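Local coordinates for uncharacterized protein MJ0754 (Methanocaldococcus jannaschii, PDB 3Q4N) that is of unknown function but adopts a ferritin-like four-helix bundle and binds metal, probably at a dinuclear centre, at residues Ala110-Ile124 with Tyr136-Phe150. Residues are numbered along the deposited sequence; the frame is centred on the assembly and turned at random.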
ATOM      1  N   ALA B 110       8.571   1.485 -12.914  1.00 58.25           N
ATOM      2  CA  ALA B 110       7.812   2.571 -12.322  1.00 57.89           C
ATOM      3  C   ALA B 110       7.040   2.094 -11.123  1.00 57.93           C
ATOM      4  O   ALA B 110       7.039   2.759 -10.082  1.00 58.02           O
ATOM      5  CB  ALA B 110       6.870   3.153 -13.322  1.00 57.56           C
ATOM      6  N   THR B 111       6.428   0.923 -11.270  1.00 57.93           N
ATOM      7  CA  THR B 111       5.481   0.398 -10.291  1.00 58.44           C
ATOM      8  C   THR B 111       6.144  -0.043  -8.994  1.00 58.81           C
ATOM      9  O   THR B 111       5.550   0.056  -7.925  1.00 59.28           O
ATOM     10  CB  THR B 111       4.720  -0.798 -10.864  1.00 58.47           C
ATOM     11  OG1 THR B 111       4.098  -0.433 -12.116  1.00 59.07           O
ATOM     12  CG2 THR B 111       3.675  -1.283  -9.871  1.00 58.10           C
ATOM     13  N   ILE B 112       7.366  -0.549  -9.090  1.00 59.09           N
ATOM     14  CA  ILE B 112       8.099  -0.993  -7.917  1.00 59.37           C
ATOM     15  C   ILE B 112       8.471   0.243  -7.083  1.00 60.03           C
ATOM     16  O   ILE B 112       8.410   0.253  -5.840  1.00 59.88           O
ATOM     17  CB  ILE B 112       9.339  -1.786  -8.352  1.00 59.16           C
ATOM     18  CG1 ILE B 112       8.909  -3.142  -8.892  1.00 58.42           C
ATOM     19  CG2 ILE B 112      10.322  -1.983  -7.200  1.00 59.92           C
ATOM     20  CD1 ILE B 112       9.824  -3.677 -10.012  1.00 57.69           C
ATOM     21  N   GLU B 113       8.829   1.291  -7.806  1.00 60.46           N
ATOM     22  CA  GLU B 113       9.224   2.537  -7.218  1.00 61.41           C
ATOM     23  C   GLU B 113       8.025   3.286  -6.609  1.00 61.60           C
ATOM     24  O   GLU B 113       8.148   4.003  -5.612  1.00 61.38           O
ATOM     25  CB  GLU B 113       9.941   3.348  -8.297  1.00 61.71           C
ATOM     26  CG  GLU B 113      11.201   2.653  -8.828  1.00 63.06           C
ATOM     27  CD  GLU B 113      12.318   2.566  -7.784  1.00 65.64           C
ATOM     28  OE1 GLU B 113      12.105   2.963  -6.621  1.00 68.55           O
ATOM     29  OE2 GLU B 113      13.420   2.089  -8.106  1.00 65.35           O
ATOM     30  N   ASP B 114       6.862   3.103  -7.225  1.00 62.08           N
ATOM     31  CA  ASP B 114       5.595   3.654  -6.738  1.00 62.28           C
ATOM     32  C   ASP B 114       5.301   3.043  -5.357  1.00 62.46           C
ATOM     33  O   ASP B 114       5.092   3.747  -4.353  1.00 62.18           O
ATOM     34  CB  ASP B 114       4.505   3.295  -7.754  1.00 61.99           C
ATOM     35  CG  ASP B 114       3.176   3.964  -7.475  1.00 62.87           C
ATOM     36  OD1 ASP B 114       2.947   4.491  -6.350  1.00 64.52           O
ATOM     37  OD2 ASP B 114       2.341   3.942  -8.403  1.00 62.23           O
ATOM     38  N   LEU B 115       5.323   1.716  -5.332  1.00 62.37           N
ATOM     39  CA  LEU B 115       5.181   0.956  -4.134  1.00 62.41           C
ATOM     40  C   LEU B 115       6.350   1.210  -3.194  1.00 62.88           C
ATOM     41  O   LEU B 115       6.232   1.042  -1.980  1.00 62.94           O
ATOM     42  CB  LEU B 115       5.120  -0.513  -4.495  1.00 61.94           C
ATOM     43  CG  LEU B 115       4.746  -1.410  -3.326  1.00 62.59           C
ATOM     44  CD1 LEU B 115       3.680  -0.771  -2.450  1.00 62.34           C
ATOM     45  CD2 LEU B 115       4.231  -2.722  -3.869  1.00 64.28           C
ATOM     46  N   ASP B 116       7.491   1.603  -3.731  1.00 63.28           N
ATOM     47  CA  ASP B 116       8.619   1.757  -2.847  1.00 64.16           C
ATOM     48  C   ASP B 116       8.504   3.039  -2.030  1.00 64.11           C
ATOM     49  O   ASP B 116       8.567   2.983  -0.805  1.00 64.38           O
ATOM     50  CB  ASP B 116       9.931   1.673  -3.597  1.00 65.00           C
ATOM     51  CG  ASP B 116      10.946   0.788  -2.889  1.00 68.05           C
ATOM     52  OD1 ASP B 116      11.489  -0.143  -3.539  1.00 72.73           O
ATOM     53  OD2 ASP B 116      11.206   1.015  -1.684  1.00 69.24           O
ATOM     54  N   ILE B 117       8.285   4.181  -2.682  1.00 63.61           N
ATOM     55  CA  ILE B 117       8.030   5.423  -1.957  1.00 63.16           C
ATOM     56  C   ILE B 117       6.815   5.331  -0.993  1.00 63.56           C
ATOM     57  O   ILE B 117       6.781   6.019   0.040  1.00 63.49           O
ATOM     58  CB  ILE B 117       7.801   6.570  -2.911  1.00 62.80           C
ATOM     59  CG1 ILE B 117       8.912   6.624  -3.942  1.00 63.86           C
ATOM     60  CG2 ILE B 117       7.738   7.883  -2.164  1.00 63.07           C
ATOM     61  CD1 ILE B 117       8.551   7.452  -5.184  1.00 64.07           C
ATOM     62  N   ALA B 118       5.825   4.498  -1.327  1.00 63.45           N
ATOM     63  CA  ALA B 118       4.619   4.380  -0.510  1.00 63.71           C
ATOM     64  C   ALA B 118       4.957   3.733   0.827  1.00 64.18           C
ATOM     65  O   ALA B 118       4.592   4.230   1.908  1.00 63.84           O
ATOM     66  CB  ALA B 118       3.561   3.565  -1.241  1.00 63.70           C
ATOM     67  N   ASP B 119       5.683   2.625   0.749  1.00 64.70           N
ATOM     68  CA  ASP B 119       5.981   1.855   1.938  1.00 65.33           C
ATOM     69  C   ASP B 119       7.043   2.571   2.757  1.00 65.48           C
ATOM     70  O   ASP B 119       6.976   2.614   3.977  1.00 65.99           O
ATOM     71  CB  ASP B 119       6.314   0.421   1.548  1.00 65.26           C
ATOM     72  CG  ASP B 119       5.125  -0.264   0.830  1.00 67.31           C
ATOM     73  OD1 ASP B 119       4.053   0.372   0.715  1.00 67.19           O
ATOM     74  OD2 ASP B 119       5.235  -1.426   0.368  1.00 70.75           O
ATOM     75  N   LEU B 120       7.973   3.215   2.074  1.00 65.43           N
ATOM     76  CA  LEU B 120       8.901   4.100   2.735  1.00 65.02           C
ATOM     77  C   LEU B 120       8.158   5.128   3.563  1.00 65.16           C
ATOM     78  O   LEU B 120       8.454   5.274   4.730  1.00 65.11           O
ATOM     79  CB  LEU B 120       9.839   4.767   1.717  1.00 64.99           C
ATOM     80  CG  LEU B 120      11.000   3.889   1.222  1.00 64.51           C
ATOM     81  CD1 LEU B 120      11.696   4.485   0.045  1.00 64.33           C
ATOM     82  CD2 LEU B 120      12.027   3.602   2.326  1.00 64.80           C
ATOM     83  N   GLU B 121       7.192   5.832   2.973  1.00 65.62           N
ATOM     84  CA  GLU B 121       6.438   6.846   3.723  1.00 66.38           C
ATOM     85  C   GLU B 121       5.700   6.134   4.849  1.00 65.94           C
ATOM     86  O   GLU B 121       5.795   6.532   6.004  1.00 65.82           O
ATOM     87  CB  GLU B 121       5.447   7.625   2.833  1.00 66.83           C
ATOM     88  CG  GLU B 121       5.989   8.901   2.144  1.00 69.70           C
ATOM     89  CD  GLU B 121       5.220   9.281   0.831  1.00 73.84           C
ATOM     90  OE1 GLU B 121       3.981   9.081   0.740  1.00 74.66           O
ATOM     91  OE2 GLU B 121       5.859   9.799  -0.122  1.00 75.43           O
ATOM     92  N   LYS B 122       4.992   5.061   4.498  1.00 65.68           N
ATOM     93  CA  LYS B 122       4.296   4.206   5.462  1.00 65.31           C
ATOM     94  C   LYS B 122       5.172   3.904   6.673  1.00 65.22           C
ATOM     95  O   LYS B 122       4.746   4.107   7.811  1.00 65.26           O
ATOM     96  CB  LYS B 122       3.863   2.920   4.755  1.00 65.39           C
ATOM     97  CG  LYS B 122       3.360   1.772   5.604  1.00 64.84           C
ATOM     98  CD  LYS B 122       3.309   0.536   4.705  1.00 65.53           C
ATOM     99  CE  LYS B 122       2.492  -0.606   5.286  1.00 65.99           C
ATOM    100  NZ  LYS B 122       3.250  -1.580   6.170  1.00 65.49           N
ATOM    101  N   TRP B 123       6.406   3.462   6.417  1.00 65.09           N
ATOM    102  CA  TRP B 123       7.354   3.090   7.477  1.00 65.33           C
ATOM    103  C   TRP B 123       8.002   4.242   8.261  1.00 66.08           C
ATOM    104  O   TRP B 123       8.159   4.159   9.485  1.00 65.88           O
ATOM    105  CB  TRP B 123       8.438   2.168   6.932  1.00 64.62           C
ATOM    106  CG  TRP B 123       7.965   0.776   6.616  1.00 63.90           C
ATOM    107  CD1 TRP B 123       8.028   0.141   5.399  1.00 63.75           C
ATOM    108  CD2 TRP B 123       7.372  -0.161   7.523  1.00 62.38           C
ATOM    109  NE1 TRP B 123       7.502  -1.124   5.496  1.00 63.07           N
ATOM    110  CE2 TRP B 123       7.089  -1.336   6.786  1.00 62.22           C
ATOM    111  CE3 TRP B 123       7.047  -0.122   8.886  1.00 61.29           C
ATOM    112  CZ2 TRP B 123       6.496  -2.455   7.365  1.00 61.45           C
ATOM    113  CZ3 TRP B 123       6.459  -1.239   9.461  1.00 61.39           C
ATOM    114  CH2 TRP B 123       6.189  -2.387   8.703  1.00 61.70           C
ATOM    115  N   ILE B 124       8.388   5.298   7.554  1.00 67.37           N
ATOM    116  CA  ILE B 124       8.903   6.498   8.183  1.00 68.78           C
ATOM    117  C   ILE B 124       7.887   6.986   9.213  1.00 70.15           C
ATOM    118  O   ILE B 124       8.238   7.234  10.376  1.00 70.34           O
ATOM    119  CB  ILE B 124       9.168   7.596   7.146  1.00 68.74           C
ATOM    120  CG1 ILE B 124      10.470   7.317   6.414  1.00 67.97           C
ATOM    121  CG2 ILE B 124       9.203   8.985   7.803  1.00 69.06           C
ATOM    122  CD1 ILE B 124      10.614   8.096   5.122  1.00 68.97           C
ATOM    123  N   TYR B 136      15.721   5.647   5.610  1.00 70.52           N
ATOM    124  CA  TYR B 136      14.514   5.688   4.821  1.00 70.12           C
ATOM    125  C   TYR B 136      14.412   6.946   3.951  1.00 70.48           C
ATOM    126  O   TYR B 136      14.088   6.859   2.764  1.00 70.35           O
ATOM    127  CB  TYR B 136      13.314   5.551   5.737  1.00 69.83           C
ATOM    128  CG  TYR B 136      13.151   4.168   6.312  1.00 69.07           C
ATOM    129  CD1 TYR B 136      12.218   3.916   7.307  1.00 68.24           C
ATOM    130  CD2 TYR B 136      13.933   3.100   5.861  1.00 69.28           C
ATOM    131  CE1 TYR B 136      12.064   2.625   7.841  1.00 68.07           C
ATOM    132  CE2 TYR B 136      13.780   1.801   6.383  1.00 68.01           C
ATOM    133  CZ  TYR B 136      12.845   1.573   7.371  1.00 67.33           C
ATOM    134  OH  TYR B 136      12.690   0.305   7.890  1.00 66.60           O
ATOM    135  N   GLU B 137      14.719   8.106   4.534  1.00 70.90           N
ATOM    136  CA  GLU B 137      14.579   9.384   3.832  1.00 71.31           C
ATOM    137  C   GLU B 137      15.443   9.370   2.597  1.00 70.90           C
ATOM    138  O   GLU B 137      15.002   9.744   1.521  1.00 71.23           O
ATOM    139  CB  GLU B 137      14.986  10.553   4.718  1.00 71.76           C
ATOM    140  CG  GLU B 137      14.110  10.755   5.956  1.00 74.69           C
ATOM    141  CD  GLU B 137      13.308  12.048   5.931  1.00 78.57           C
ATOM    142  OE1 GLU B 137      12.905  12.482   4.814  1.00 80.03           O
ATOM    143  OE2 GLU B 137      13.089  12.617   7.038  1.00 78.95           O
ATOM    144  N   ASN B 138      16.675   8.913   2.759  1.00 70.48           N
ATOM    145  CA  ASN B 138      17.591   8.755   1.643  1.00 70.12           C
ATOM    146  C   ASN B 138      17.177   7.684   0.640  1.00 69.86           C
ATOM    147  O   ASN B 138      17.473   7.781  -0.565  1.00 69.56           O
ATOM    148  CB  ASN B 138      18.966   8.451   2.177  1.00 70.02           C
ATOM    149  CG  ASN B 138      19.713   9.690   2.520  1.00 71.37           C
ATOM    150  OD1 ASN B 138      19.898  10.009   3.699  1.00 72.11           O
ATOM    151  ND2 ASN B 138      20.125  10.439   1.488  1.00 72.50           N
ATOM    152  N   LEU B 139      16.494   6.663   1.148  1.00 69.44           N
ATOM    153  CA  LEU B 139      15.946   5.636   0.299  1.00 68.94           C
ATOM    154  C   LEU B 139      14.843   6.222  -0.583  1.00 69.27           C
ATOM    155  O   LEU B 139      14.834   6.000  -1.808  1.00 69.03           O
ATOM    156  CB  LEU B 139      15.509   4.433   1.124  1.00 68.46           C
ATOM    157  CG  LEU B 139      16.569   3.319   1.090  1.00 68.16           C
ATOM    158  CD1 LEU B 139      17.960   3.800   1.482  1.00 68.17           C
ATOM    159  CD2 LEU B 139      16.198   2.123   1.921  1.00 66.67           C
ATOM    160  N   MET B 140      13.956   7.017   0.015  1.00 69.28           N
ATOM    161  CA  MET B 140      12.994   7.775  -0.776  1.00 69.82           C
ATOM    162  C   MET B 140      13.757   8.566  -1.853  1.00 69.73           C
ATOM    163  O   MET B 140      13.478   8.441  -3.046  1.00 69.53           O
ATOM    164  CB  MET B 140      12.188   8.714   0.119  1.00 70.11           C
ATOM    165  CG  MET B 140      10.720   8.740  -0.177  1.00 71.54           C
ATOM    166  SD  MET B 140       9.800   8.710   1.387  1.00 76.89           S
ATOM    167  CE  MET B 140       9.376  10.454   1.633  1.00 74.93           C
ATOM    168  N   LYS B 141      14.748   9.341  -1.420  1.00 69.60           N
ATOM    169  CA  LYS B 141      15.549  10.154  -2.314  1.00 69.62           C
ATOM    170  C   LYS B 141      15.969   9.358  -3.544  1.00 69.80           C
ATOM    171  O   LYS B 141      15.623   9.736  -4.666  1.00 69.74           O
ATOM    172  CB  LYS B 141      16.760  10.703  -1.567  1.00 69.82           C
ATOM    173  CG  LYS B 141      17.673  11.614  -2.391  1.00 70.31           C
ATOM    174  CD  LYS B 141      18.097  12.845  -1.595  1.00 71.43           C
ATOM    175  CE  LYS B 141      16.877  13.593  -1.046  1.00 71.33           C
ATOM    176  NZ  LYS B 141      16.829  15.015  -1.520  1.00 70.84           N
ATOM    177  N   GLY B 142      16.688   8.248  -3.332  1.00 69.95           N
ATOM    178  CA  GLY B 142      17.116   7.352  -4.425  1.00 69.54           C
ATOM    179  C   GLY B 142      15.954   6.850  -5.264  1.00 69.55           C
ATOM    180  O   GLY B 142      16.042   6.796  -6.479  1.00 69.26           O
ATOM    181  N   SER B 143      14.852   6.506  -4.607  1.00 70.07           N
ATOM    182  CA  SER B 143      13.668   5.966  -5.284  1.00 70.74           C
ATOM    183  C   SER B 143      12.953   6.980  -6.162  1.00 70.95           C
ATOM    184  O   SER B 143      12.459   6.637  -7.237  1.00 71.43           O
ATOM    185  CB  SER B 143      12.670   5.374  -4.276  1.00 70.89           C
ATOM    186  OG  SER B 143      12.905   3.984  -4.082  1.00 71.37           O
ATOM    187  N   ARG B 144      12.890   8.223  -5.701  1.00 71.10           N
ATOM    188  CA  ARG B 144      12.277   9.281  -6.486  1.00 71.32           C
ATOM    189  C   ARG B 144      12.985   9.447  -7.837  1.00 71.26           C
ATOM    190  O   ARG B 144      12.330   9.624  -8.874  1.00 71.25           O
ATOM    191  CB  ARG B 144      12.247  10.585  -5.692  1.00 71.37           C
ATOM    192  CG  ARG B 144      11.208  10.591  -4.565  1.00 73.39           C
ATOM    193  CD  ARG B 144      10.831  12.012  -4.117  1.00 77.86           C
ATOM    194  NE  ARG B 144      11.688  12.565  -3.058  1.00 80.61           N
ATOM    195  CZ  ARG B 144      11.300  12.728  -1.793  1.00 82.41           C
ATOM    196  NH1 ARG B 144      10.069  12.376  -1.419  1.00 82.08           N
ATOM    197  NH2 ARG B 144      12.141  13.244  -0.896  1.00 83.68           N
ATOM    198  N   ASN B 145      14.316   9.353  -7.815  1.00 71.02           N
ATOM    199  CA  ASN B 145      15.130   9.379  -9.017  1.00 70.65           C
ATOM    200  C   ASN B 145      14.857   8.252  -9.978  1.00 70.09           C
ATOM    201  O   ASN B 145      14.924   8.433 -11.201  1.00 70.35           O
ATOM    202  CB  ASN B 145      16.599   9.354  -8.648  1.00 71.22           C
ATOM    203  CG  ASN B 145      17.218  10.716  -8.729  1.00 73.10           C
ATOM    204  OD1 ASN B 145      16.795  11.632  -8.022  1.00 76.33           O
ATOM    205  ND2 ASN B 145      18.206  10.880  -9.614  1.00 73.76           N
ATOM    206  N   HIS B 146      14.564   7.081  -9.433  1.00 69.10           N
ATOM    207  CA  HIS B 146      14.222   5.942 -10.274  1.00 68.55           C
ATOM    208  C   HIS B 146      12.896   6.167 -11.016  1.00 68.38           C
ATOM    209  O   HIS B 146      12.794   5.922 -12.225  1.00 68.21           O
ATOM    210  CB  HIS B 146      14.200   4.650  -9.454  1.00 68.22           C
ATOM    211  CG  HIS B 146      15.497   4.350  -8.764  1.00 67.23           C
ATOM    212  ND1 HIS B 146      15.562   3.734  -7.532  1.00 67.94           N
ATOM    213  CD2 HIS B 146      16.777   4.604  -9.122  1.00 64.92           C
ATOM    214  CE1 HIS B 146      16.828   3.619  -7.167  1.00 66.08           C
ATOM    215  NE2 HIS B 146      17.582   4.135  -8.116  1.00 63.52           N
ATOM    216  N   MET B 147      11.891   6.636 -10.282  1.00 67.77           N
ATOM    217  CA  MET B 147      10.647   7.076 -10.866  1.00 67.55           C
ATOM    218  C   MET B 147      10.901   7.948 -12.109  1.00 67.79           C
ATOM    219  O   MET B 147      10.460   7.626 -13.221  1.00 68.02           O
ATOM    220  CB  MET B 147       9.892   7.882  -9.824  1.00 67.47           C
ATOM    221  CG  MET B 147       8.488   8.252 -10.200  1.00 66.32           C
ATOM    222  SD  MET B 147       7.335   6.977  -9.672  1.00 64.41           S
ATOM    223  CE  MET B 147       7.357   5.912 -11.108  1.00 62.97           C
ATOM    224  N   ARG B 148      11.625   9.045 -11.923  1.00 67.71           N
ATOM    225  CA  ARG B 148      11.890   9.958 -13.022  1.00 67.76           C
ATOM    226  C   ARG B 148      12.627   9.248 -14.132  1.00 68.31           C
ATOM    227  O   ARG B 148      12.311   9.434 -15.310  1.00 69.04           O
ATOM    228  CB  ARG B 148      12.696  11.157 -12.559  1.00 67.23           C
ATOM    229  CG  ARG B 148      12.003  11.943 -11.500  1.00 66.42           C
ATOM    230  CD  ARG B 148      12.725  13.234 -11.218  1.00 65.25           C
ATOM    231  NE  ARG B 148      12.399  13.670  -9.871  1.00 63.65           N
ATOM    232  CZ  ARG B 148      13.149  13.426  -8.806  1.00 62.46           C
ATOM    233  NH1 ARG B 148      14.301  12.769  -8.933  1.00 62.53           N
ATOM    234  NH2 ARG B 148      12.750  13.857  -7.617  1.00 60.64           N
ATOM    235  N   ALA B 149      13.602   8.428 -13.762  1.00 68.25           N
ATOM    236  CA  ALA B 149      14.346   7.683 -14.755  1.00 68.47           C
ATOM    237  C   ALA B 149      13.390   6.841 -15.615  1.00 68.86           C
ATOM    238  O   ALA B 149      13.483   6.850 -16.854  1.00 68.86           O
ATOM    239  CB  ALA B 149      15.373   6.814 -14.088  1.00 68.43           C
ATOM    240  N   PHE B 150      12.464   6.135 -14.958  1.00 69.04           N
ATOM    241  CA  PHE B 150      11.537   5.271 -15.676  1.00 69.44           C
ATOM    242  C   PHE B 150      10.540   6.088 -16.441  1.00 69.60           C
ATOM    243  O   PHE B 150      10.248   5.756 -17.595  1.00 69.94           O
ATOM    244  CB  PHE B 150      10.782   4.299 -14.763  1.00 69.78           C
ATOM    245  CG  PHE B 150      11.606   3.143 -14.287  1.00 70.43           C
ATOM    246  CD1 PHE B 150      11.659   2.829 -12.932  1.00 72.72           C
ATOM    247  CD2 PHE B 150      12.332   2.373 -15.182  1.00 69.96           C
ATOM    248  CE1 PHE B 150      12.437   1.753 -12.476  1.00 73.73           C
ATOM    249  CE2 PHE B 150      13.116   1.306 -14.745  1.00 70.63           C
ATOM    250  CZ  PHE B 150      13.169   0.989 -13.393  1.00 71.79           C
TER
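E113 meets the imidazole of H146 with OE1 at the ring's edge, in its plane; the carboxylate is tilted 47° from that ring and brings OE2 to 2.8 Å from H146 ND1. One face of the imidazole has the carbonyl oxygen of G142, one turn earlier in its own helix, over its centre. F150 receives E113 at its ring edge, F150 CE1 being 4.0 Å from E113 CG, and the same ring borders A110. Beside it A110, having little side chain, admits the methyl of M147, A110 CB to M147 CE 3.6 Å. At the other end of the contact, Y136 meets I124 CG1 at its edge, and W123 CB comes near Y136 CE1; the broad ring spans both residues.

The two helix segments, nearly antiparallel at 151°, mesh knobs into holes along their length. E113 fits the hole formed by S143, H146, M147 and F150, long enough to reach both S143 and H146; a turn at chi2 (-68°) swings the carboxylate back, and OE1 accepts a hydrogen bond from S143 OG (2.9 Å). Serine suits this place because it is small enough to fit between E113, D116, I117 and L120 and still offers a donor. Branched L120 fills the next hole with both methyls, CD1 lying 3.4 Å from the backbone N of M140 and CD2 against L139 and Y136. M140, long and flexible, folds its thioether against I117, L120, E121 and I124.

Helices 102-125 and 130-155 thus form a hairpin within the ferritin-like bundle. S143 bonds OE1 and Y35 of helix 15-42 bonds OE2, which would hold the E113 carboxylate in a fixed orientation. With E54 and H57 of helix 45-68 beside H146, this buried carboxylate and imidazole cluster is of the kind that could form a dinuclear metal site.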